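Local structure of thylakoid lumenal 15 kDa protein 1, chloroplastic (3N90) at residues A[61-66]-A[79-84]; A[103-108]-A[125-130]; A[31-36]-A[51-56]; A[72-77]-A[90-95]. The protein is of unknown function but folds as a right-handed quadrilateral beta helix built of pentapeptide repeats, located in the thylakoid lumen of Arabidopsis chloroplasts. The protein carries 2 engineered substitutions. One frame throughout, in Å; residues are numbered along the deposited sequence.

Contact 1 (A[61-66]-A[79-84]); sequences ADLSEA and TKVNLT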
loop_
_atom_site.group_PDB
_atom_site.type_symbol
_atom_site.label_atom_id
_atom_site.label_comp_id
_atom_site.label_asym_id
_atom_site.label_seq_id
_atom_site.Cartn_x
_atom_site.Cartn_y
_atom_site.Cartn_z
ATOM N N ALA A 61 -1.021 -7.370 5.829
ATOM C CA ALA A 61 0.355 -6.949 5.600
ATOM C C ALA A 61 0.657 -5.678 6.395
ATOM O O ALA A 61 -0.259 -4.902 6.695
ATOM C CB ALA A 61 0.606 -6.723 4.124
ATOM N N ASP A 62 1.929 -5.473 6.710
ATOM C CA ASP A 62 2.417 -4.206 7.278
ATOM C C ASP A 62 3.061 -3.320 6.207
ATOM O O ASP A 62 4.169 -3.586 5.739
ATOM C CB ASP A 62 3.391 -4.486 8.422
ATOM C CG ASP A 62 3.669 -3.240 9.281
ATOM O OD1 ASP A 62 3.214 -2.134 8.902
ATOM O OD2 ASP A 62 4.374 -3.384 10.314
ATOM N N LEU A 63 2.339 -2.298 5.765
ATOM C CA LEU A 63 2.931 -1.307 4.869
ATOM C C LEU A 63 3.213 0.053 5.593
ATOM O O LEU A 63 3.351 1.113 4.955
ATOM C CB LEU A 63 2.048 -1.139 3.642
ATOM C CG LEU A 63 2.193 -2.168 2.501
ATOM C CD1 LEU A 63 1.046 -1.850 1.574
ATOM C CD2 LEU A 63 3.467 -1.965 1.711
ATOM N N SER A 64 3.253 0.012 6.918
ATOM C CA SER A 64 3.449 1.248 7.702
ATOM C C SER A 64 4.767 1.918 7.314
ATOM O O SER A 64 5.751 1.230 7.037
ATOM C CB SER A 64 3.329 1.005 9.213
ATOM O OG SER A 64 4.351 0.176 9.708
ATOM N N GLU A 65 4.736 3.242 7.194
ATOM C CA GLU A 65 5.899 4.064 6.821
ATOM C C GLU A 65 6.542 3.718 5.464
ATOM O O GLU A 65 7.670 4.140 5.151
ATOM C CB GLU A 65 6.929 4.078 7.982
ATOM C CG GLU A 65 6.621 5.136 9.103
ATOM C CD GLU A 65 7.115 6.585 8.801
ATOM O OE1 GLU A 65 6.765 7.187 7.749
ATOM O OE2 GLU A 65 7.839 7.157 9.652
ATOM N N ALA A 66 5.824 2.949 4.648
ATOM C CA ALA A 66 6.295 2.635 3.312
ATOM C C ALA A 66 6.190 3.820 2.354
ATOM O O ALA A 66 5.263 4.633 2.452
ATOM C CB ALA A 66 5.531 1.438 2.755
ATOM N N THR A 79 -7.133 -5.662 2.725
ATOM C CA THR A 79 -7.930 -5.729 3.950
ATOM C C THR A 79 -7.025 -5.893 5.160
ATOM O O THR A 79 -6.057 -6.647 5.126
ATOM C CB THR A 79 -8.990 -6.889 3.913
ATOM O OG1 THR A 79 -8.310 -8.129 3.856
ATOM C CG2 THR A 79 -9.896 -6.799 2.712
ATOM N N LYS A 80 -7.337 -5.185 6.247
ATOM C CA LYS A 80 -6.590 -5.343 7.513
ATOM C C LYS A 80 -5.075 -5.081 7.400
ATOM O O LYS A 80 -4.259 -5.669 8.116
ATOM C CB LYS A 80 -6.877 -6.712 8.137
ATOM C CG LYS A 80 -8.320 -6.919 8.567
ATOM C CD LYS A 80 -8.497 -8.297 9.254
ATOM C CE LYS A 80 -9.974 -8.668 9.371
ATOM N NZ LYS A 80 -10.615 -7.930 10.517
ATOM N N VAL A 81 -4.734 -4.154 6.521
ATOM C CA VAL A 81 -3.356 -3.805 6.241
ATOM C C VAL A 81 -3.033 -2.583 7.071
ATOM O O VAL A 81 -3.867 -1.699 7.207
ATOM C CB VAL A 81 -3.184 -3.443 4.742
ATOM C CG1 VAL A 81 -1.823 -2.792 4.467
ATOM C CG2 VAL A 81 -3.381 -4.691 3.843
ATOM N N ASN A 82 -1.819 -2.534 7.608
ATOM C CA ASN A 82 -1.377 -1.358 8.314
ATOM C C ASN A 82 -0.753 -0.383 7.327
ATOM O O ASN A 82 0.278 -0.680 6.701
ATOM C CB ASN A 82 -0.409 -1.748 9.420
ATOM C CG ASN A 82 -0.127 -0.604 10.375
ATOM O OD1 ASN A 82 -0.489 0.544 10.118
ATOM N ND2 ASN A 82 0.530 -0.922 11.487
ATOM N N LEU A 83 -1.428 0.751 7.132
ATOM C CA LEU A 83 -0.911 1.799 6.270
ATOM C C LEU A 83 -0.543 3.105 7.025
ATOM O O LEU A 83 -0.436 4.168 6.411
ATOM C CB LEU A 83 -1.860 2.112 5.107
ATOM C CG LEU A 83 -1.976 1.094 3.938
ATOM C CD1 LEU A 83 -3.231 1.470 3.134
ATOM C CD2 LEU A 83 -0.772 1.091 3.070
ATOM N N THR A 84 -0.321 2.977 8.324
ATOM C CA THR A 84 0.056 4.119 9.162
ATOM C C THR A 84 1.291 4.788 8.569
ATOM O O THR A 84 2.322 4.119 8.326
ATOM C CB THR A 84 0.375 3.686 10.601
ATOM O OG1 THR A 84 -0.768 3.083 11.205
ATOM C CG2 THR A 84 0.817 4.905 11.448
#

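Contact 2 (A[103-108]-A[125-130]); sequences NITGAD and VADGVN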
loop_
_atom_site.group_PDB
_atom_site.type_symbol
_atom_site.label_atom_id
_atom_site.label_comp_id
_atom_site.label_asym_id
_atom_site.label_seq_id
_atom_site.Cartn_x
_atom_site.Cartn_y
_atom_site.Cartn_z
ATOM N N ASN A 103 -5.760 0.169 8.605
ATOM C CA ASN A 103 -5.430 1.339 9.413
ATOM C C ASN A 103 -4.735 2.343 8.526
ATOM O O ASN A 103 -3.631 2.085 8.052
ATOM C CB ASN A 103 -4.538 0.912 10.603
ATOM C CG ASN A 103 -4.074 2.106 11.461
ATOM O OD1 ASN A 103 -4.396 3.262 11.177
ATOM N ND2 ASN A 103 -3.304 1.814 12.504
ATOM N N ILE A 104 -5.369 3.492 8.291
ATOM C CA ILE A 104 -4.813 4.511 7.398
ATOM C C ILE A 104 -4.447 5.816 8.109
ATOM O O ILE A 104 -4.422 6.874 7.470
ATOM C CB ILE A 104 -5.719 4.815 6.204
ATOM C CG1 ILE A 104 -7.106 5.323 6.664
ATOM C CG2 ILE A 104 -5.830 3.549 5.315
ATOM C CD1 ILE A 104 -7.929 5.926 5.550
ATOM N N THR A 105 -4.170 5.702 9.400
ATOM C CA THR A 105 -3.801 6.851 10.233
ATOM C C THR A 105 -2.525 7.429 9.667
ATOM O O THR A 105 -1.487 6.757 9.675
ATOM C CB THR A 105 -3.519 6.441 11.690
ATOM O OG1 THR A 105 -4.671 5.825 12.259
ATOM C CG2 THR A 105 -3.146 7.688 12.553
ATOM N N GLY A 106 -2.599 8.664 9.175
ATOM C CA GLY A 106 -1.436 9.372 8.640
ATOM C C GLY A 106 -1.018 8.912 7.254
ATOM O O GLY A 106 0.010 9.324 6.739
ATOM N N ALA A 107 -1.835 8.084 6.601
ATOM C CA ALA A 107 -1.566 7.750 5.197
ATOM C C ALA A 107 -1.745 8.952 4.251
ATOM O O ALA A 107 -2.630 9.793 4.443
ATOM C CB ALA A 107 -2.460 6.578 4.751
ATOM N N ASP A 108 -0.948 9.034 3.209
ATOM C CA ASP A 108 -1.104 10.133 2.271
ATOM C C ASP A 108 -1.664 9.690 0.913
ATOM O O ASP A 108 -0.987 9.045 0.117
ATOM C CB ASP A 108 0.234 10.911 2.155
ATOM C CG ASP A 108 0.096 12.230 1.434
ATOM O OD1 ASP A 108 -0.718 12.331 0.495
ATOM O OD2 ASP A 108 0.860 13.165 1.788
ATOM N N VAL A 125 -12.745 6.076 8.036
ATOM C CA VAL A 125 -11.697 5.556 8.906
ATOM C C VAL A 125 -10.449 6.445 8.896
ATOM O O VAL A 125 -9.467 6.081 9.545
ATOM C CB VAL A 125 -11.309 4.075 8.562
ATOM C CG1 VAL A 125 -12.439 3.085 8.932
ATOM C CG2 VAL A 125 -10.907 3.952 7.106
ATOM N N ALA A 126 -10.503 7.586 8.180
ATOM C CA ALA A 126 -9.353 8.477 7.951
ATOM C C ALA A 126 -9.084 9.489 9.051
ATOM O O ALA A 126 -9.983 10.230 9.482
ATOM C CB ALA A 126 -9.481 9.211 6.600
ATOM N N ASP A 127 -7.826 9.530 9.479
ATOM C CA ASP A 127 -7.361 10.536 10.429
ATOM C C ASP A 127 -5.833 10.706 10.386
ATOM O O ASP A 127 -5.139 9.998 9.662
ATOM C CB ASP A 127 -7.917 10.262 11.846
ATOM C CG ASP A 127 -7.277 9.075 12.547
ATOM O OD1 ASP A 127 -6.369 8.403 12.002
ATOM O OD2 ASP A 127 -7.689 8.822 13.698
ATOM N N GLY A 128 -5.317 11.694 11.107
ATOM C CA GLY A 128 -3.881 11.790 11.274
ATOM C C GLY A 128 -3.167 12.624 10.259
ATOM O O GLY A 128 -3.757 13.109 9.256
ATOM N N VAL A 129 -1.871 12.795 10.531
ATOM C CA VAL A 129 -0.978 13.510 9.654
ATOM C C VAL A 129 0.178 12.570 9.362
ATOM O O VAL A 129 0.646 11.846 10.240
ATOM C CB VAL A 129 -0.390 14.820 10.282
ATOM C CG1 VAL A 129 0.068 15.766 9.181
ATOM C CG2 VAL A 129 -1.428 15.516 11.169
ATOM N N ASN A 130 0.611 12.610 8.124
ATOM C CA ASN A 130 1.693 11.760 7.645
ATOM C C ASN A 130 3.031 12.179 8.262
ATOM O O ASN A 130 3.508 13.284 7.964
ATOM C CB ASN A 130 1.739 11.862 6.132
ATOM C CG ASN A 130 2.737 10.906 5.514
ATOM O OD1 ASN A 130 3.872 11.281 5.259
ATOM N ND2 ASN A 130 2.318 9.673 5.266
HETATM O O HOH W 1 -7.615 3.959 10.008
#

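Contact 3 (A[31-36]-A[51-56]); sequences QDFKTS and ASFFDA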
loop_
_atom_site.group_PDB
_atom_site.type_symbol
_atom_site.label_atom_id
_atom_site.label_comp_id
_atom_site.label_asym_id
_atom_site.label_seq_id
_atom_site.Cartn_x
_atom_site.Cartn_y
_atom_site.Cartn_z
ATOM N N GLN A 31 9.185 -2.907 -8.089
ATOM C CA GLN A 31 9.058 -4.357 -7.907
ATOM C C GLN A 31 7.671 -4.826 -8.382
ATOM O O GLN A 31 6.632 -4.158 -8.123
ATOM C CB GLN A 31 9.256 -4.719 -6.450
ATOM C CG GLN A 31 9.661 -6.194 -6.269
ATOM C CD GLN A 31 11.029 -6.514 -6.851
ATOM O OE1 GLN A 31 11.958 -5.682 -6.779
ATOM N NE2 GLN A 31 11.175 -7.727 -7.425
ATOM N N ASP A 32 7.657 -5.971 -9.081
ATOM C CA ASP A 32 6.438 -6.536 -9.657
ATOM C C ASP A 32 5.889 -7.613 -8.686
ATOM O O ASP A 32 6.384 -8.723 -8.636
ATOM C CB ASP A 32 6.717 -7.170 -11.040
ATOM C CG ASP A 32 5.437 -7.581 -11.775
ATOM O OD1 ASP A 32 4.317 -7.509 -11.187
ATOM O OD2 ASP A 32 5.519 -7.966 -12.970
ATOM N N PHE A 33 4.887 -7.252 -7.905
ATOM C CA PHE A 33 4.161 -8.226 -7.082
ATOM C C PHE A 33 2.766 -8.505 -7.656
ATOM O O PHE A 33 1.849 -8.888 -6.898
ATOM C CB PHE A 33 3.967 -7.695 -5.652
ATOM C CG PHE A 33 5.218 -7.577 -4.883
ATOM C CD1 PHE A 33 5.782 -8.689 -4.256
ATOM C CD2 PHE A 33 5.827 -6.342 -4.730
ATOM C CE1 PHE A 33 6.953 -8.543 -3.492
ATOM C CE2 PHE A 33 7.011 -6.204 -3.992
ATOM C CZ PHE A 33 7.571 -7.279 -3.370
ATOM N N LYS A 34 2.577 -8.327 -8.967
ATOM C CA LYS A 34 1.272 -8.615 -9.568
ATOM C C LYS A 34 0.812 -10.041 -9.243
ATOM O O LYS A 34 1.585 -10.987 -9.409
ATOM C CB LYS A 34 1.332 -8.445 -11.093
ATOM C CG LYS A 34 0.039 -8.818 -11.782
ATOM C CD LYS A 34 0.128 -8.258 -13.218
ATOM C CE LYS A 34 -1.042 -8.725 -14.033
ATOM N NZ LYS A 34 -0.835 -8.661 -15.520
ATOM N N THR A 35 -0.427 -10.138 -8.776
ATOM C CA THR A 35 -1.135 -11.385 -8.455
ATOM C C THR A 35 -0.290 -12.295 -7.543
ATOM O O THR A 35 -0.353 -13.540 -7.643
ATOM C CB THR A 35 -1.771 -12.074 -9.729
ATOM O OG1 THR A 35 -2.677 -13.129 -9.358
ATOM C CG2 THR A 35 -0.717 -12.599 -10.752
ATOM N N SER A 36 0.489 -11.670 -6.656
ATOM C CA SER A 36 1.125 -12.453 -5.598
ATOM C C SER A 36 0.277 -12.522 -4.335
ATOM O O SER A 36 -0.604 -11.686 -4.096
ATOM C CB SER A 36 2.501 -11.924 -5.283
ATOM O OG SER A 36 3.337 -12.239 -6.369
ATOM N N ALA A 51 5.863 0.422 -7.533
ATOM C CA ALA A 51 5.709 -1.054 -7.413
ATOM C C ALA A 51 4.314 -1.456 -7.879
ATOM O O ALA A 51 3.390 -0.644 -7.787
ATOM C CB ALA A 51 5.936 -1.497 -5.946
ATOM N N SER A 52 4.137 -2.689 -8.371
ATOM C CA SER A 52 2.810 -3.158 -8.762
ATOM C C SER A 52 2.318 -4.169 -7.725
ATOM O O SER A 52 2.992 -5.174 -7.496
ATOM C CB SER A 52 2.798 -3.836 -10.122
ATOM O OG SER A 52 1.505 -4.356 -10.435
ATOM N N PHE A 53 1.181 -3.873 -7.128
ATOM C CA PHE A 53 0.412 -4.877 -6.295
ATOM C C PHE A 53 -0.900 -5.220 -7.017
ATOM O O PHE A 53 -1.893 -5.588 -6.383
ATOM C CB PHE A 53 0.142 -4.329 -4.893
ATOM C CG PHE A 53 1.411 -4.159 -4.077
ATOM C CD1 PHE A 53 2.023 -5.264 -3.487
ATOM C CD2 PHE A 53 2.006 -2.901 -3.938
ATOM C CE1 PHE A 53 3.201 -5.096 -2.740
ATOM C CE2 PHE A 53 3.171 -2.735 -3.211
ATOM C CZ PHE A 53 3.763 -3.835 -2.600
ATOM N N PHE A 54 -0.863 -5.163 -8.344
ATOM C CA PHE A 54 -2.045 -5.383 -9.162
ATOM C C PHE A 54 -2.666 -6.769 -8.866
ATOM O O PHE A 54 -2.029 -7.789 -9.111
ATOM C CB PHE A 54 -1.697 -5.312 -10.652
ATOM C CG PHE A 54 -2.896 -5.401 -11.547
ATOM C CD1 PHE A 54 -3.502 -4.219 -12.020
ATOM C CD2 PHE A 54 -3.445 -6.630 -11.910
ATOM C CE1 PHE A 54 -4.626 -4.260 -12.848
ATOM C CE2 PHE A 54 -4.587 -6.679 -12.760
ATOM C CZ PHE A 54 -5.170 -5.475 -13.216
ATOM N N ASP A 55 -3.882 -6.788 -8.326
ATOM C CA ASP A 55 -4.560 -8.053 -7.970
ATOM C C ASP A 55 -3.758 -8.920 -6.989
ATOM O O ASP A 55 -3.958 -10.151 -6.963
ATOM C CB ASP A 55 -4.872 -8.896 -9.209
ATOM C CG ASP A 55 -6.297 -9.477 -9.181
ATOM O OD1 ASP A 55 -6.927 -9.523 -8.106
ATOM O OD2 ASP A 55 -6.803 -9.786 -10.277
ATOM N N ALA A 56 -2.859 -8.309 -6.218
ATOM C CA ALA A 56 -2.205 -8.998 -5.091
ATOM C C ALA A 56 -3.138 -9.154 -3.898
ATOM O O ALA A 56 -4.123 -8.432 -3.753
ATOM C CB ALA A 56 -0.864 -8.319 -4.674
#

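Contact 4 (A[72-77]-A[90-95]); sequences DFSLAN and GATMMG. Engineered in segment 90-95: M93 (natural residue Val), M94 (natural residue Thr).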
loop_
_atom_site.group_PDB
_atom_site.type_symbol
_atom_site.label_atom_id
_atom_site.label_comp_id
_atom_site.label_asym_id
_atom_site.label_seq_id
_atom_site.Cartn_x
_atom_site.Cartn_y
_atom_site.Cartn_z
ATOM N N ASP A 72 0.725 0.633 -7.759
ATOM C CA ASP A 72 -0.580 0.235 -8.286
ATOM C C ASP A 72 -1.225 -0.792 -7.362
ATOM O O ASP A 72 -0.709 -1.911 -7.234
ATOM C CB ASP A 72 -0.449 -0.339 -9.671
ATOM C CG ASP A 72 -1.812 -0.620 -10.328
ATOM O OD1 ASP A 72 -2.848 -0.132 -9.821
ATOM O OD2 ASP A 72 -1.846 -1.312 -11.348
ATOM N N PHE A 73 -2.336 -0.412 -6.726
ATOM C CA PHE A 73 -3.062 -1.344 -5.890
ATOM C C PHE A 73 -4.381 -1.760 -6.569
ATOM O O PHE A 73 -5.275 -2.287 -5.914
ATOM C CB PHE A 73 -3.379 -0.734 -4.524
ATOM C CG PHE A 73 -2.181 -0.541 -3.662
ATOM C CD1 PHE A 73 -1.731 -1.567 -2.827
ATOM C CD2 PHE A 73 -1.508 0.668 -3.666
ATOM C CE1 PHE A 73 -0.608 -1.379 -2.014
ATOM C CE2 PHE A 73 -0.403 0.850 -2.870
ATOM C CZ PHE A 73 0.042 -0.174 -2.040
ATOM N N SER A 74 -4.500 -1.519 -7.865
ATOM C CA SER A 74 -5.762 -1.855 -8.543
ATOM C C SER A 74 -6.079 -3.326 -8.321
ATOM O O SER A 74 -5.200 -4.157 -8.461
ATOM C CB SER A 74 -5.670 -1.540 -10.024
ATOM O OG SER A 74 -5.414 -0.146 -10.173
ATOM N N LEU A 75 -7.336 -3.603 -7.970
ATOM C CA LEU A 75 -7.864 -4.986 -7.783
ATOM C C LEU A 75 -7.268 -5.721 -6.588
ATOM O O LEU A 75 -7.595 -6.898 -6.364
ATOM C CB LEU A 75 -7.663 -5.871 -9.030
ATOM C CG LEU A 75 -8.067 -5.323 -10.409
ATOM C CD1 LEU A 75 -8.143 -6.408 -11.446
ATOM C CD2 LEU A 75 -9.380 -4.628 -10.277
ATOM N N ALA A 76 -6.380 -5.065 -5.847
ATOM C CA ALA A 76 -5.740 -5.714 -4.705
ATOM C C ALA A 76 -6.702 -5.878 -3.533
ATOM O O ALA A 76 -7.632 -5.061 -3.320
ATOM C CB ALA A 76 -4.465 -4.916 -4.243
ATOM N N ASN A 77 -6.447 -6.934 -2.774
ATOM C CA ASN A 77 -7.077 -7.140 -1.473
ATOM C C ASN A 77 -6.177 -6.483 -0.417
ATOM O O ASN A 77 -5.129 -7.011 -0.062
ATOM C CB ASN A 77 -7.257 -8.650 -1.240
ATOM C CG ASN A 77 -7.982 -8.956 0.034
ATOM O OD1 ASN A 77 -8.183 -8.067 0.862
ATOM N ND2 ASN A 77 -8.399 -10.215 0.203
ATOM N N GLY A 90 -0.056 9.697 -5.551
ATOM C CA GLY A 90 -0.139 9.311 -6.953
ATOM C C GLY A 90 -0.262 7.824 -7.271
ATOM O O GLY A 90 -0.096 7.391 -8.423
ATOM N N ALA A 91 -0.519 7.044 -6.237
ATOM C CA ALA A 91 -0.837 5.623 -6.443
ATOM C C ALA A 91 -2.179 5.448 -7.161
ATOM O O ALA A 91 -2.961 6.419 -7.303
ATOM C CB ALA A 91 -0.835 4.866 -5.088
ATOM N N THR A 92 -2.436 4.231 -7.634
ATOM C CA THR A 92 -3.750 3.896 -8.219
ATOM C C THR A 92 -4.401 2.752 -7.477
ATOM O O THR A 92 -3.692 1.917 -6.928
ATOM C CB THR A 92 -3.645 3.570 -9.717
ATOM O OG1 THR A 92 -2.519 2.730 -9.954
ATOM C CG2 THR A 92 -3.437 4.852 -10.500
ATOM N N MET A 93 -5.740 2.742 -7.437
ATOM C CA MET A 93 -6.485 1.685 -6.771
ATOM C C MET A 93 -7.831 1.509 -7.466
ATOM O O MET A 93 -8.877 1.698 -6.863
ATOM C CB MET A 93 -6.570 1.867 -5.216
ATOM C CG MET A 93 -6.966 3.279 -4.717
ATOM S SD MET A 93 -6.637 3.512 -2.914
ATOM C CE MET A 93 -4.848 3.618 -2.894
ATOM N N MET A 94 -7.775 1.139 -8.747
ATOM C CA MET A 94 -8.984 0.891 -9.559
ATOM C C MET A 94 -9.752 -0.387 -9.260
ATOM O O MET A 94 -9.207 -1.397 -8.758
ATOM C CB MET A 94 -8.636 0.870 -11.038
ATOM C CG MET A 94 -8.219 2.210 -11.568
ATOM S SD MET A 94 -7.688 2.045 -13.290
ATOM C CE MET A 94 -5.909 1.971 -13.099
ATOM N N GLY A 95 -11.040 -0.327 -9.580
ATOM C CA GLY A 95 -11.921 -1.489 -9.457
ATOM C C GLY A 95 -12.175 -1.947 -8.037
ATOM O O GLY A 95 -12.124 -1.165 -7.095
#

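Contact 1 (A[61-66]-A[79-84])
OD1 of D62, which lies 3.7 Å from CB of N82, is gripped by two donors of S64: the hydroxyl OG at 2.7 Å, on the syn side of the carboxylate, and the backbone N, on the anti side. The second bond makes an Asx turn. N82 repeats the device one coil later, its OD1 taking both N and OG1 of T84. With CG anti to the backbone N in both residues (chi1 -166° in D62, -168° in N82), carboxylate and amide run alongside each other in the same direction, their planes only 4° apart. CB of S64 rests 4.0 Å from OD1 of N82. Beside these side chains the backbones run nearly parallel and are joined by three bonds: N82 N to A61 O, L63 N to N82 O at 2.8 Å, and E65 N to T84 O at 2.8 Å. On the buried side CB of L63 meets CD2 of L83 at 3.6 Å, with A61 and V81 more loosely apposed beside them. An alanine at N82 would probably leave N and OG1 of T84 without their acceptor and open a gap beside D62 and S64. Coils of the beta helix are thus stacked by backbone bonds, while each Asx turn settles its polar groups within its own coil.

Contact 2 (A[103-108]-A[125-130])
N130 meets O of G106 with CB, CG and ND2. Its CB sits 3.1 Å from O of G106, and CG, anti to the backbone N (chi1 -174°), carries the amide past the same oxygen. At the tip ND2 gives a 2.8 Å hydrogen bond to O of G106, nearly along the C=O axis, and passes 3.9 Å from CB of D108. OD1 turns elsewhere, to N of T133. An alanine at N130 would probably leave O of G106 without this donor, and N of T133 without its acceptor. G106 belongs to the type II turn I104-A107, a corner of the quadrilateral beta helix, against which the chain leaving helix 116-125 is laid. One direct backbone bond joins the two segments: N of G106 donates to O of D127 at 2.9 Å. A CB on G106 would probably clash with O of V129, and one on G128 with N of G106 and CG2 of T105. On the outer side OG1 of T105 lies between OD1 of D127 at 3.1 Å and OD1 of N103, and its single proton could serve either. OD1 of N103 also receives N of T105 in an Asx turn. CD1 of I104 touches CB of A126 at 3.8 Å and lies 3.9 Å from CG2 of V125, whose side chain the isoleucine crosses at about a right angle. One water links N of I104 to O of V125, accepting from the first and donating to the second.

Contact 3 (A[31-36]-A[51-56])
F33 and F53 form the tightly packed side of this contact. Their ring planes are only 2° apart but are offset so that little of one ring covers the other: the centroids are 5.2 Å apart, and CD2 of F33 comes 3.5 Å from CE1 of F53. CB of F33 also presses on O of S52, which accepts a 2.8 Å hydrogen bond from N of F33; S52 N to Q31 O and T35 N to F54 O complete the backbone pairing. Outside, the fit is looser. K34, its CG anti to the backbone N (chi1 176°) and its chain extended beyond, lies alongside F54 with CE 3.8 Å from CD2 of that ring, while T35 and D55 meet chiefly through backbone, CA of T35 lying 3.4 Å from O of D55. Both segments bend through a type II turn, F33-S36 and F53-A56, overlapping an Asx turn at D32 in the first and an ST turn at S52 in the second. The phenylalanine column goes on from F53 to F73, and F33 is met edge-to-face by F23 and F43; F33 also packs on T13 of helix 10-13, whose OG1 takes a bond from NE2 of Q31.

Contact 4 (A[72-77]-A[90-95])
D72 and T92 set their side chains across each other, the threonine hydroxyl reaching OD1 of D72 at 2.9 Å from well above the carboxylate plane. With OG1 between the backbone N and the carbonyl carbon (chi1 44°), the hydroxyl is set where it reaches this oxygen. The same OD1 takes two more donors: OG of S74 on its syn lone pair at 2.6 Å, and N of S74, again from above the plane, in an Asx turn. Three bonds on one oxygen are likely to stabilise its negative charge and hold the carboxylate against rotation. OG of S74 is itself an acceptor, receiving N of M94 at 3.0 Å, so the serine hydroxyl relays between the aspartate and the next coil. M94 is engineered; its chain bends so that CE returns to 3.6 Å from OG of S74. F73 turns a ring edge to the partner segment: O of T92 and CB of A91 lie near the ring plane, the latter 4.5 Å from CD2 of F73. N of F73 donates to O of T92 at 2.7 Å. Beside it CB of F73 meets CB of M93, also engineered, rather loosely. Farther along, N of L75 bonds O of M94, and CD2 of L75 lies 4.1 Å from CA of G95. Toward the preceding coil, D72 makes backbone bonds with A51 and F53; toward the C-terminal end, O of M93 accepts from NE2 of Q118 in helix 116-125, and O of G95 from NH1 of R115.

Contacts 3, 1, 4 and 2, in the order in which they open, all belong to one beta helix. Contact 3 lies near helix 10-13; contacts 1 and 4 interleave along the chain; contact 2 comes last and spans helix 116-125, which lies between its two segments. Contacts 3 and 4, centres 10 Å apart, are joined by a probable bond from F53 N to D72 O, and contacts 1 and 2, 11 Å apart, by one from L83 N to N103 O. Contact 1 meets contact 4 inside the coil, where L63 packs on F73. Contacts 2 and 3, 23 Å between centres, lie near the two ends. Backbone bonds along two sides and side chains meeting inside make the stack one continuous body.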